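1-deoxy-D-xylulose 5-phosphate reductoisomerase (PDB 4ZQG) catalyses the NAD(P)H-dependent rearrangement and reduction of 1-deoxy-D-xylulose 5-phosphate to 2-C-methyl-D-erythritol 4-phosphate in the MEP pathway, and is inhibited by fosmidomycin. Local coordinates at residues I124-K129 with L236-H241; E130-V133 with L138-K141; K183-T188 with F243-H248. One frame throughout, in Å; residues are numbered along the deposited sequence.

Contact 1: residues I124-K129 with L236-H241; sequences ILLANK and LIEACH. With NAD (nicotinamide-adenine-dinucleotide), chain C.
Lys129, in the loop that follows strand 123-126, comes nearest to Glu238 of helix 230-243, the CA atoms of the two residues lying 6.3 Å apart. No hydrogen bond joins the two segments; the carboxylate end of Glu238 meets Lys129 and the side of Leu126. Glu238 starts with CG anti to the backbone N (chi1 -177°) and runs on extended, which brings its carboxylate end-on to Lys129. CB of Lys129 packs over the flat face of that carboxylate, almost equally far from OE1 (3.5 Å) and OE2 (3.6 Å) of Glu238. Leu126 slides past Glu238 in the opposite direction, its CD2 4.1 Å from OE1 of Glu238. The lysine leaves its backbone towards the helix, then bends at chi3 (59°) and takes its amino group elsewhere. NZ of Lys129 stays 5.0 Å from OE2 of Glu238 and bonds instead to Asn231, Asp154 and Glu235, the last two being ligands of the magnesium ion. CB of Ala127 approaches NAD O4D at 3.1 Å, and Lys129 also touches fosmidomycin, so the contact forms part of the active-site wall, beside cofactor, inhibitor and magnesium ion. Strand 123-126 is flanked in the parallel sheet by strands 100-103 and 149-152, helices 111-120 and 130-146 pack on Leu126, and helix 230-243 meets strand 250-254 through Leu236, Ala239 and Cys240.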
loop_
_atom_site.group_PDB
_atom_site.type_symbol
_atom_site.label_atom_id
_atom_site.label_comp_id
_atom_site.label_asym_id
_atom_site.label_seq_id
_atom_site.Cartn_x
_atom_site.Cartn_y
_atom_site.Cartn_z
ATOM N N ILE A 124 -5.633 -9.907 -20.727
ATOM C CA ILE A 124 -5.605 -8.598 -21.350
ATOM C C ILE A 124 -4.978 -7.589 -20.396
ATOM O O ILE A 124 -5.455 -7.428 -19.290
ATOM C CB ILE A 124 -7.037 -8.109 -21.642
ATOM C CG1 ILE A 124 -7.841 -9.156 -22.409
ATOM C CG2 ILE A 124 -7.030 -6.765 -22.341
ATOM C CD1 ILE A 124 -9.199 -8.671 -22.834
ATOM N N LEU A 125 -3.972 -6.865 -20.864
ATOM C CA LEU A 125 -3.334 -5.826 -20.120
ATOM C C LEU A 125 -3.814 -4.498 -20.671
ATOM O O LEU A 125 -3.427 -4.086 -21.762
ATOM C CB LEU A 125 -1.813 -5.919 -20.284
ATOM C CG LEU A 125 -1.034 -6.913 -19.430
ATOM C CD1 LEU A 125 -1.716 -8.256 -19.334
ATOM C CD2 LEU A 125 0.356 -7.116 -19.969
ATOM N N LEU A 126 -4.619 -3.787 -19.888
ATOM C CA LEU A 126 -5.390 -2.692 -20.421
ATOM C C LEU A 126 -4.763 -1.363 -20.163
ATOM O O LEU A 126 -4.628 -0.937 -19.059
ATOM C CB LEU A 126 -6.787 -2.736 -19.835
ATOM C CG LEU A 126 -7.784 -1.867 -20.572
ATOM C CD1 LEU A 126 -8.027 -2.397 -21.954
ATOM C CD2 LEU A 126 -9.070 -1.856 -19.796
ATOM N N ALA A 127 -4.373 -0.690 -21.220
ATOM C CA ALA A 127 -3.900 0.672 -21.096
ATOM C C ALA A 127 -5.037 1.511 -21.565
ATOM O O ALA A 127 -5.465 2.463 -20.930
ATOM C CB ALA A 127 -2.677 0.898 -21.975
ATOM N N ASN A 128 -5.502 1.124 -22.724
ATOM C CA ASN A 128 -6.601 1.743 -23.438
ATOM C C ASN A 128 -7.887 1.872 -22.604
ATOM O O ASN A 128 -8.754 0.972 -22.598
ATOM C CB ASN A 128 -6.836 0.876 -24.666
ATOM C CG ASN A 128 -8.002 1.303 -25.445
ATOM O OD1 ASN A 128 -8.771 0.465 -25.904
ATOM N ND2 ASN A 128 -8.159 2.610 -25.618
ATOM N N LYS A 129 -8.003 3.013 -21.947
ATOM C CA LYS A 129 -9.105 3.271 -20.971
ATOM C C LYS A 129 -10.412 3.673 -21.668
ATOM O O LYS A 129 -11.494 3.379 -21.157
ATOM C CB LYS A 129 -8.709 4.364 -19.960
ATOM C CG LYS A 129 -8.464 5.724 -20.627
ATOM C CD LYS A 129 -7.899 6.736 -19.658
ATOM C CE LYS A 129 -6.591 6.276 -19.072
ATOM N NZ LYS A 129 -5.861 7.448 -18.507
ATOM N N LEU A 236 -11.983 7.703 -13.565
ATOM C CA LEU A 236 -13.100 7.492 -12.654
ATOM C C LEU A 236 -14.083 6.464 -13.234
ATOM O O LEU A 236 -14.467 5.498 -12.534
ATOM C CB LEU A 236 -13.749 8.841 -12.284
ATOM C CG LEU A 236 -15.103 8.822 -11.641
ATOM C CD1 LEU A 236 -14.986 8.036 -10.352
ATOM C CD2 LEU A 236 -15.561 10.232 -11.328
ATOM N N ILE A 237 -14.461 6.620 -14.501
ATOM C CA ILE A 237 -15.368 5.670 -15.090
ATOM C C ILE A 237 -14.716 4.315 -15.290
ATOM O O ILE A 237 -15.343 3.286 -15.027
ATOM C CB ILE A 237 -15.937 6.212 -16.387
ATOM C CG1 ILE A 237 -16.792 7.435 -16.085
ATOM C CG2 ILE A 237 -16.750 5.152 -17.108
ATOM C CD1 ILE A 237 -16.742 8.476 -17.186
ATOM N N GLU A 238 -13.451 4.298 -15.729
ATOM C CA GLU A 238 -12.650 3.055 -15.826
ATOM C C GLU A 238 -12.665 2.294 -14.512
ATOM O O GLU A 238 -12.910 1.084 -14.501
ATOM C CB GLU A 238 -11.181 3.348 -16.256
ATOM C CG GLU A 238 -10.259 2.108 -16.470
ATOM C CD GLU A 238 -8.810 2.432 -16.957
ATOM O OE1 GLU A 238 -8.246 1.647 -17.776
ATOM O OE2 GLU A 238 -8.207 3.451 -16.512
ATOM N N ALA A 239 -12.419 3.001 -13.412
ATOM C CA ALA A 239 -12.407 2.382 -12.091
ATOM C C ALA A 239 -13.742 1.729 -11.699
ATOM O O ALA A 239 -13.769 0.600 -11.173
ATOM C CB ALA A 239 -12.012 3.403 -11.055
ATOM N N CYS A 240 -14.843 2.421 -11.975
ATOM C CA CYS A 240 -16.151 1.843 -11.747
ATOM C C CYS A 240 -16.295 0.484 -12.406
ATOM O O CYS A 240 -16.692 -0.458 -11.748
ATOM C CB CYS A 240 -17.276 2.779 -12.207
ATOM S SG CYS A 240 -17.427 4.385 -11.363
ATOM N N HIS A 241 -15.966 0.352 -13.686
ATOM C CA HIS A 241 -16.068 -0.956 -14.334
ATOM C C HIS A 241 -15.050 -1.931 -13.833
ATOM O O HIS A 241 -15.351 -3.104 -13.669
ATOM C CB HIS A 241 -15.925 -0.859 -15.847
ATOM C CG HIS A 241 -16.980 -0.041 -16.485
ATOM N ND1 HIS A 241 -18.269 -0.505 -16.660
ATOM C CD2 HIS A 241 -16.963 1.233 -16.937
ATOM C CE1 HIS A 241 -19.000 0.459 -17.188
ATOM N NE2 HIS A 241 -18.228 1.522 -17.375
HETATM P PA NAD C . 0.029 6.974 -28.348
HETATM O O1A NAD C . -0.741 8.068 -29.005
HETATM O O2A NAD C . 1.464 7.181 -27.909
HETATM O O5B NAD C . -0.066 5.588 -29.176
HETATM C C5B NAD C . -1.283 5.011 -29.618
HETATM C C4B NAD C . -1.030 3.683 -30.352
HETATM O O4B NAD C . -2.281 3.276 -30.936
HETATM C C3B NAD C . -0.002 3.788 -31.488
HETATM O O3B NAD C . 0.797 2.607 -31.600
HETATM C C2B NAD C . -0.871 3.951 -32.725
HETATM O O2B NAD C . -0.339 3.306 -33.880
HETATM C C1B NAD C . -2.203 3.306 -32.360
HETATM N N9A NAD C . -3.352 4.039 -32.970
HETATM C C8A NAD C . -3.560 5.367 -32.912
HETATM N N7A NAD C . -4.686 5.718 -33.578
HETATM C C5A NAD C . -5.220 4.607 -34.084
HETATM C C6A NAD C . -6.419 4.330 -34.905
HETATM N N6A NAD C . -7.255 5.349 -35.285
HETATM N N1A NAD C . -6.611 3.035 -35.233
HETATM C C2A NAD C . -5.751 2.041 -34.863
HETATM N N3A NAD C . -4.633 2.223 -34.122
HETATM C C4A NAD C . -4.334 3.486 -33.705
HETATM O O3 NAD C . -0.864 6.540 -27.072
HETATM P PN NAD C . -0.414 6.250 -25.551
HETATM O O1N NAD C . -0.137 7.612 -24.953
HETATM O O2N NAD C . 0.555 5.092 -25.563
HETATM O O5D NAD C . -1.843 5.734 -25.027
HETATM C C5D NAD C . -2.285 4.392 -25.242
HETATM C C4D NAD C . -3.474 4.077 -24.331
HETATM O O4D NAD C . -3.060 3.801 -22.991
HETATM C C3D NAD C . -4.421 5.262 -24.259
HETATM O O3D NAD C . -5.742 4.738 -24.172
HETATM C C2D NAD C . -4.005 6.000 -23.006
HETATM O O2D NAD C . -5.080 6.796 -22.487
HETATM C C1D NAD C . -3.546 4.840 -22.115
HETATM N N1N NAD C . -2.513 5.246 -21.151
HETATM C C2N NAD C . -1.312 5.720 -21.569
HETATM C C3N NAD C . -0.336 6.139 -20.641
HETATM C C7N NAD C . 1.020 6.647 -21.062
HETATM O O7N NAD C . 1.918 6.721 -20.243
HETATM N N7N NAD C . 1.243 6.998 -22.328
HETATM C C4N NAD C . -0.626 6.052 -19.288
HETATM C C5N NAD C . -1.845 5.551 -18.907
HETATM C C6N NAD C . -2.787 5.153 -19.840
#

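Contact 2: residues E130-V133 with L138-K141; sequences ESLV and LVIK. With NAD (nicotinamide-adenine-dinucleotide), chain C.
Leu132 and Val139 sit seven residues apart on a single helix, 130-146, and meet along its side, two turns from each other. CD1 of Leu132 touches CG1 of Val139 at 3.7 Å and is 3.8 Å from CB of Val139, so one methyl of the leucine rests against the branch point of the valine. The two side chains cross at about a right angle. Val139 holds CG1 anti to the backbone N (chi1 174°), which leaves CG2 on the backbone-N side, where it lies 4.0 Å from the carbonyl O of Ser131. No hydrogen bond spans the two segments.

Further out, the first turn is tied to its surroundings by polar groups. OE1 of Glu130 accepts a hydrogen bond of 2.6 Å from O3D of the nicotinamide ribose of NAD; a bend at chi2 (89°) turns the carboxylate towards the sugar. Asn128 reaches both Glu130 and Ser131, giving a weak hydrogen bond from ND2 to Glu130 OE1 and pairing its OD1 with Ser131 OG, which also bonds Thr114. Leu132 packs on Glu238, His241 and Leu242 of helix 230-243, Val139 on Leu115 and Ile150. Helix 130-146 is the connecting helix of a beta-alpha-beta crossover between strands 123-126 and 149-152 of the Rossmann-like parallel sheet, with the cofactor at the C-terminal ends of the strands.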
loop_
_atom_site.group_PDB
_atom_site.type_symbol
_atom_site.label_atom_id
_atom_site.label_comp_id
_atom_site.label_asym_id
_atom_site.label_seq_id
_atom_site.Cartn_x
_atom_site.Cartn_y
_atom_site.Cartn_z
ATOM N N GLU A 130 -10.305 4.320 -22.825
ATOM C CA GLU A 130 -11.470 4.615 -23.623
ATOM C C GLU A 130 -12.303 3.349 -23.929
ATOM O O GLU A 130 -13.513 3.417 -24.072
ATOM C CB GLU A 130 -11.076 5.387 -24.884
ATOM C CG GLU A 130 -10.333 6.713 -24.599
ATOM C CD GLU A 130 -8.788 6.587 -24.493
ATOM O OE1 GLU A 130 -8.266 5.459 -24.285
ATOM O OE2 GLU A 130 -8.065 7.618 -24.597
ATOM N N SER A 131 -11.684 2.182 -23.959
ATOM C CA SER A 131 -12.465 0.949 -24.094
ATOM C C SER A 131 -13.502 0.687 -22.990
ATOM O O SER A 131 -14.601 0.231 -23.238
ATOM C CB SER A 131 -11.526 -0.236 -24.154
ATOM O OG SER A 131 -11.178 -0.459 -25.503
ATOM N N LEU A 132 -13.108 0.938 -21.759
ATOM C CA LEU A 132 -13.970 0.742 -20.623
ATOM C C LEU A 132 -14.949 1.919 -20.425
ATOM O O LEU A 132 -16.106 1.683 -20.078
ATOM C CB LEU A 132 -13.115 0.478 -19.373
ATOM C CG LEU A 132 -13.159 -0.940 -18.786
ATOM C CD1 LEU A 132 -13.321 -2.092 -19.753
ATOM C CD2 LEU A 132 -11.899 -1.154 -18.004
ATOM N N VAL A 133 -14.522 3.153 -20.673
ATOM C CA VAL A 133 -15.410 4.303 -20.602
ATOM C C VAL A 133 -16.564 4.162 -21.579
ATOM O O VAL A 133 -17.656 4.652 -21.342
ATOM C CB VAL A 133 -14.683 5.601 -20.966
ATOM C CG1 VAL A 133 -15.632 6.763 -21.111
ATOM C CG2 VAL A 133 -13.625 5.951 -19.948
ATOM N N LEU A 138 -20.126 -4.096 -21.457
ATOM C CA LEU A 138 -19.999 -5.092 -22.524
ATOM C C LEU A 138 -18.683 -5.825 -22.431
ATOM O O LEU A 138 -18.654 -7.052 -22.541
ATOM C CB LEU A 138 -20.139 -4.437 -23.885
ATOM C CG LEU A 138 -20.101 -5.323 -25.133
ATOM C CD1 LEU A 138 -20.952 -6.567 -24.965
ATOM C CD2 LEU A 138 -20.551 -4.512 -26.345
ATOM N N VAL A 139 -17.617 -5.080 -22.176
ATOM C CA VAL A 139 -16.298 -5.670 -22.075
ATOM C C VAL A 139 -16.204 -6.629 -20.881
ATOM O O VAL A 139 -15.778 -7.797 -21.028
ATOM C CB VAL A 139 -15.201 -4.578 -21.996
ATOM C CG1 VAL A 139 -13.817 -5.169 -21.739
ATOM C CG2 VAL A 139 -15.163 -3.765 -23.274
ATOM N N ILE A 140 -16.576 -6.138 -19.702
ATOM C CA ILE A 140 -16.510 -6.952 -18.484
ATOM C C ILE A 140 -17.415 -8.175 -18.588
ATOM O O ILE A 140 -17.002 -9.306 -18.271
ATOM C CB ILE A 140 -16.949 -6.165 -17.237
ATOM C CG1 ILE A 140 -16.067 -4.927 -16.969
ATOM C CG2 ILE A 140 -16.966 -7.075 -16.019
ATOM C CD1 ILE A 140 -14.613 -5.225 -16.774
ATOM N N LYS A 141 -18.657 -7.946 -19.007
ATOM C CA LYS A 141 -19.613 -9.063 -19.174
ATOM C C LYS A 141 -18.983 -10.094 -20.081
ATOM O O LYS A 141 -18.864 -11.239 -19.711
ATOM C CB LYS A 141 -20.983 -8.619 -19.750
ATOM C CG LYS A 141 -21.936 -7.927 -18.767
ATOM C CD LYS A 141 -23.318 -7.686 -19.406
HETATM P PA NAD C . 0.029 6.974 -28.348
HETATM O O1A NAD C . -0.741 8.068 -29.005
HETATM O O2A NAD C . 1.464 7.181 -27.909
HETATM O O5B NAD C . -0.066 5.588 -29.176
HETATM C C5B NAD C . -1.283 5.011 -29.618
HETATM C C4B NAD C . -1.030 3.683 -30.352
HETATM O O4B NAD C . -2.281 3.276 -30.936
HETATM C C3B NAD C . -0.002 3.788 -31.488
HETATM O O3B NAD C . 0.797 2.607 -31.600
HETATM C C2B NAD C . -0.871 3.951 -32.725
HETATM O O2B NAD C . -0.339 3.306 -33.880
HETATM C C1B NAD C . -2.203 3.306 -32.360
HETATM N N9A NAD C . -3.352 4.039 -32.970
HETATM C C8A NAD C . -3.560 5.367 -32.912
HETATM N N7A NAD C . -4.686 5.718 -33.578
HETATM C C5A NAD C . -5.220 4.607 -34.084
HETATM C C6A NAD C . -6.419 4.330 -34.905
HETATM N N6A NAD C . -7.255 5.349 -35.285
HETATM N N1A NAD C . -6.611 3.035 -35.233
HETATM C C2A NAD C . -5.751 2.041 -34.863
HETATM N N3A NAD C . -4.633 2.223 -34.122
HETATM C C4A NAD C . -4.334 3.486 -33.705
HETATM O O3 NAD C . -0.864 6.540 -27.072
HETATM P PN NAD C . -0.414 6.250 -25.551
HETATM O O1N NAD C . -0.137 7.612 -24.953
HETATM O O2N NAD C . 0.555 5.092 -25.563
HETATM O O5D NAD C . -1.843 5.734 -25.027
HETATM C C5D NAD C . -2.285 4.392 -25.242
HETATM C C4D NAD C . -3.474 4.077 -24.331
HETATM O O4D NAD C . -3.060 3.801 -22.991
HETATM C C3D NAD C . -4.421 5.262 -24.259
HETATM O O3D NAD C . -5.742 4.738 -24.172
HETATM C C2D NAD C . -4.005 6.000 -23.006
HETATM O O2D NAD C . -5.080 6.796 -22.487
HETATM C C1D NAD C . -3.546 4.840 -22.115
HETATM N N1N NAD C . -2.513 5.246 -21.151
HETATM C C2N NAD C . -1.312 5.720 -21.569
HETATM C C3N NAD C . -0.336 6.139 -20.641
HETATM C C7N NAD C . 1.020 6.647 -21.062
HETATM O O7N NAD C . 1.918 6.721 -20.243
HETATM N N7N NAD C . 1.243 6.998 -22.328
HETATM C C4N NAD C . -0.626 6.052 -19.288
HETATM C C5N NAD C . -1.845 5.551 -18.907
HETATM C C6N NAD C . -2.787 5.153 -19.840
#

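Contact 3: residues K183-T188 with F243-H248; sequences KKLWLT and FDLKEH
Leu185, Phe243 and Leu245 form a small apolar cluster where a mixed four-stranded sheet meets the loop leaving helix 230-243. Strand 182-189 supplies Leu185, and the loop leads on into strand 250-254, its parallel neighbour in the sheet.

The apolar contacts converge on one methyl. Leu185 sets CG beside its backbone N (chi1 -52°) and extends chi2 (-177°), which sends CD1 to Phe243 and Leu245 together. CD1 of Leu185 lies 3.7 Å from CD1 of Phe243, approaching the ring at a slant. The same Leu185 methyl is 4.1 Å from CB of Phe243 and just as far from CG of Phe243, so it rests at the base of the ring, beside CB, CG and CD1. Leu185 and Leu245 cross obliquely, and the loop leucine meets its partner through a single methyl, CD1, set against both CD1 and CG of Leu185.

Polar interactions hold the strand apart from the loop residues that touch it. Leu185 pairs through its backbone with Gln249 and Gln251, while on the other edge of its strand Lys183 and Lys184 both face Glu265 in a classic beta bulge. The second subunit packs on the strand, its Pro300 against Lys183 and its Leu303 against Trp186. In the loop, Asp244 is the first residue to leave helical geometry, with a positive phi of 60°.

Closest of all across the contact is the leucine pair: CD1 of Leu245 stands 3.5 Å from CD1 of Leu185, and CD1 of Leu245 is 3.8 Å from CG of Leu185.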
loop_
_atom_site.group_PDB
_atom_site.type_symbol
_atom_site.label_atom_id
_atom_site.label_comp_id
_atom_site.label_asym_id
_atom_site.label_seq_id
_atom_site.Cartn_x
_atom_site.Cartn_y
_atom_site.Cartn_z
ATOM N N LYS A 183 -13.736 0.528 1.743
ATOM C CA LYS A 183 -14.621 1.642 1.990
ATOM C C LYS A 183 -14.770 2.423 0.767
ATOM O O LYS A 183 -15.886 2.622 0.291
ATOM C CB LYS A 183 -14.103 2.566 3.097
ATOM C CG LYS A 183 -15.219 3.356 3.779
ATOM C CD LYS A 183 -14.682 4.511 4.559
ATOM C CE LYS A 183 -15.765 5.112 5.433
ATOM N NZ LYS A 183 -15.133 6.153 6.284
ATOM N N LYS A 184 -13.641 2.880 0.237
ATOM C CA LYS A 184 -13.652 3.646 -0.988
ATOM C C LYS A 184 -12.296 3.663 -1.663
ATOM O O LYS A 184 -11.302 3.271 -1.058
ATOM C CB LYS A 184 -14.142 5.051 -0.691
ATOM C CG LYS A 184 -13.266 5.891 0.201
ATOM C CD LYS A 184 -13.714 7.351 0.105
ATOM C CE LYS A 184 -14.986 7.612 0.935
ATOM N NZ LYS A 184 -14.601 8.308 2.180
ATOM N N LEU A 185 -12.265 4.091 -2.933
ATOM C CA LEU A 185 -11.008 4.144 -3.713
ATOM C C LEU A 185 -10.634 5.589 -3.898
ATOM O O LEU A 185 -11.503 6.414 -4.092
ATOM C CB LEU A 185 -11.179 3.474 -5.065
ATOM C CG LEU A 185 -11.741 2.055 -5.061
ATOM C CD1 LEU A 185 -11.788 1.497 -6.465
ATOM C CD2 LEU A 185 -10.914 1.132 -4.186
ATOM N N TRP A 186 -9.356 5.910 -3.787
ATOM C CA TRP A 186 -8.903 7.280 -3.970
ATOM C C TRP A 186 -8.002 7.327 -5.211
ATOM O O TRP A 186 -6.980 6.614 -5.256
ATOM C CB TRP A 186 -8.118 7.728 -2.759
ATOM C CG TRP A 186 -8.975 7.987 -1.622
ATOM C CD1 TRP A 186 -9.453 7.074 -0.720
ATOM C CD2 TRP A 186 -9.536 9.245 -1.246
ATOM N NE1 TRP A 186 -10.256 7.694 0.174
ATOM C CE2 TRP A 186 -10.298 9.030 -0.102
ATOM C CE3 TRP A 186 -9.430 10.544 -1.748
ATOM C CZ2 TRP A 186 -10.972 10.038 0.533
ATOM C CZ3 TRP A 186 -10.099 11.560 -1.086
ATOM C CH2 TRP A 186 -10.855 11.297 0.035
ATOM N N LEU A 187 -8.396 8.106 -6.217
ATOM C CA LEU A 187 -7.568 8.325 -7.416
ATOM C C LEU A 187 -6.735 9.562 -7.224
ATOM O O LEU A 187 -7.274 10.621 -6.978
ATOM C CB LEU A 187 -8.425 8.499 -8.678
ATOM C CG LEU A 187 -9.129 7.263 -9.199
ATOM C CD1 LEU A 187 -10.212 7.646 -10.164
ATOM C CD2 LEU A 187 -8.144 6.353 -9.842
ATOM N N THR A 188 -5.423 9.427 -7.331
ATOM C CA THR A 188 -4.511 10.584 -7.304
ATOM C C THR A 188 -4.478 11.265 -8.701
ATOM O O THR A 188 -4.588 10.611 -9.704
ATOM C CB THR A 188 -3.100 10.121 -6.869
ATOM O OG1 THR A 188 -2.854 8.793 -7.398
ATOM C CG2 THR A 188 -3.037 10.028 -5.383
ATOM N N PHE A 243 -13.447 -2.237 -11.007
ATOM C CA PHE A 243 -13.555 -2.666 -9.633
ATOM C C PHE A 243 -15.001 -2.833 -9.174
ATOM O O PHE A 243 -15.257 -3.110 -8.016
ATOM C CB PHE A 243 -12.813 -1.671 -8.780
ATOM C CG PHE A 243 -11.402 -1.495 -9.201
ATOM C CD1 PHE A 243 -10.930 -0.269 -9.604
ATOM C CD2 PHE A 243 -10.549 -2.570 -9.196
ATOM C CE1 PHE A 243 -9.620 -0.116 -10.000
ATOM C CE2 PHE A 243 -9.246 -2.413 -9.547
ATOM C CZ PHE A 243 -8.791 -1.184 -9.971
ATOM N N ASP A 244 -15.917 -2.719 -10.123
ATOM C CA ASP A 244 -17.307 -3.035 -9.939
ATOM C C ASP A 244 -17.990 -2.195 -8.854
ATOM O O ASP A 244 -18.747 -2.726 -8.055
ATOM C CB ASP A 244 -17.476 -4.510 -9.664
ATOM C CG ASP A 244 -18.864 -4.948 -9.887
ATOM O OD1 ASP A 244 -19.432 -5.603 -8.989
ATOM O OD2 ASP A 244 -19.440 -4.555 -10.927
ATOM N N LEU A 245 -17.736 -0.883 -8.894
ATOM C CA LEU A 245 -18.283 0.087 -7.969
ATOM C C LEU A 245 -19.014 1.201 -8.709
ATOM O O LEU A 245 -18.947 1.279 -9.944
ATOM C CB LEU A 245 -17.132 0.717 -7.207
ATOM C CG LEU A 245 -16.258 -0.212 -6.375
ATOM C CD1 LEU A 245 -15.114 0.583 -5.794
ATOM C CD2 LEU A 245 -17.040 -0.863 -5.233
ATOM N N LYS A 246 -19.660 2.096 -7.963
ATOM C CA LYS A 246 -20.289 3.304 -8.511
ATOM C C LYS A 246 -19.473 4.508 -8.125
ATOM O O LYS A 246 -18.635 4.420 -7.273
ATOM C CB LYS A 246 -21.711 3.479 -7.998
ATOM C CG LYS A 246 -22.584 2.256 -8.153
ATOM C CD LYS A 246 -23.003 2.076 -9.577
ATOM C CE LYS A 246 -23.897 0.870 -9.710
ATOM N NZ LYS A 246 -24.335 0.846 -11.125
ATOM N N GLU A 247 -19.691 5.634 -8.777
ATOM C CA GLU A 247 -18.786 6.767 -8.624
ATOM C C GLU A 247 -18.712 7.334 -7.212
ATOM O O GLU A 247 -17.700 7.896 -6.851
ATOM C CB GLU A 247 -19.089 7.899 -9.623
ATOM C CG GLU A 247 -20.511 8.452 -9.616
ATOM C CD GLU A 247 -20.888 9.185 -8.326
ATOM O OE1 GLU A 247 -20.021 9.911 -7.807
ATOM O OE2 GLU A 247 -22.052 9.063 -7.849
ATOM N N HIS A 248 -19.776 7.227 -6.433
ATOM C CA HIS A 248 -19.764 7.783 -5.062
ATOM C C HIS A 248 -18.655 7.124 -4.238
ATOM O O HIS A 248 -17.990 7.789 -3.465
ATOM C CB HIS A 248 -21.141 7.686 -4.366
ATOM C CG HIS A 248 -21.612 6.295 -4.162
ATOM N ND1 HIS A 248 -21.384 5.600 -3.001
ATOM C CD2 HIS A 248 -22.241 5.438 -4.991
ATOM C CE1 HIS A 248 -21.862 4.375 -3.113
ATOM N NE2 HIS A 248 -22.387 4.252 -4.316
#

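Along the chain, contact 2 is nested inside the loop closed by contact 1, whereas contacts 1 and 3 interleave. Contacts 1 and 2 have centres 7 Å apart and share the strand 123-126 and helix 130-146 part of the parallel sheet domain, both touching NAD; CD2 of Leu126 packs on CD2 of Leu132 at 3.4 Å. Contact 3 lies 13 Å from contact 1 and 17 Å from contact 2, centre to centre, between a strand of the mixed sheet and the loop that leads into its neighbour. There Cys240 O and Leu245 N make a probable hydrogen bond. Helix 230-243, which carries the metal ligand Glu235, thus packs between the parallel-sheet domain and the mixed sheet.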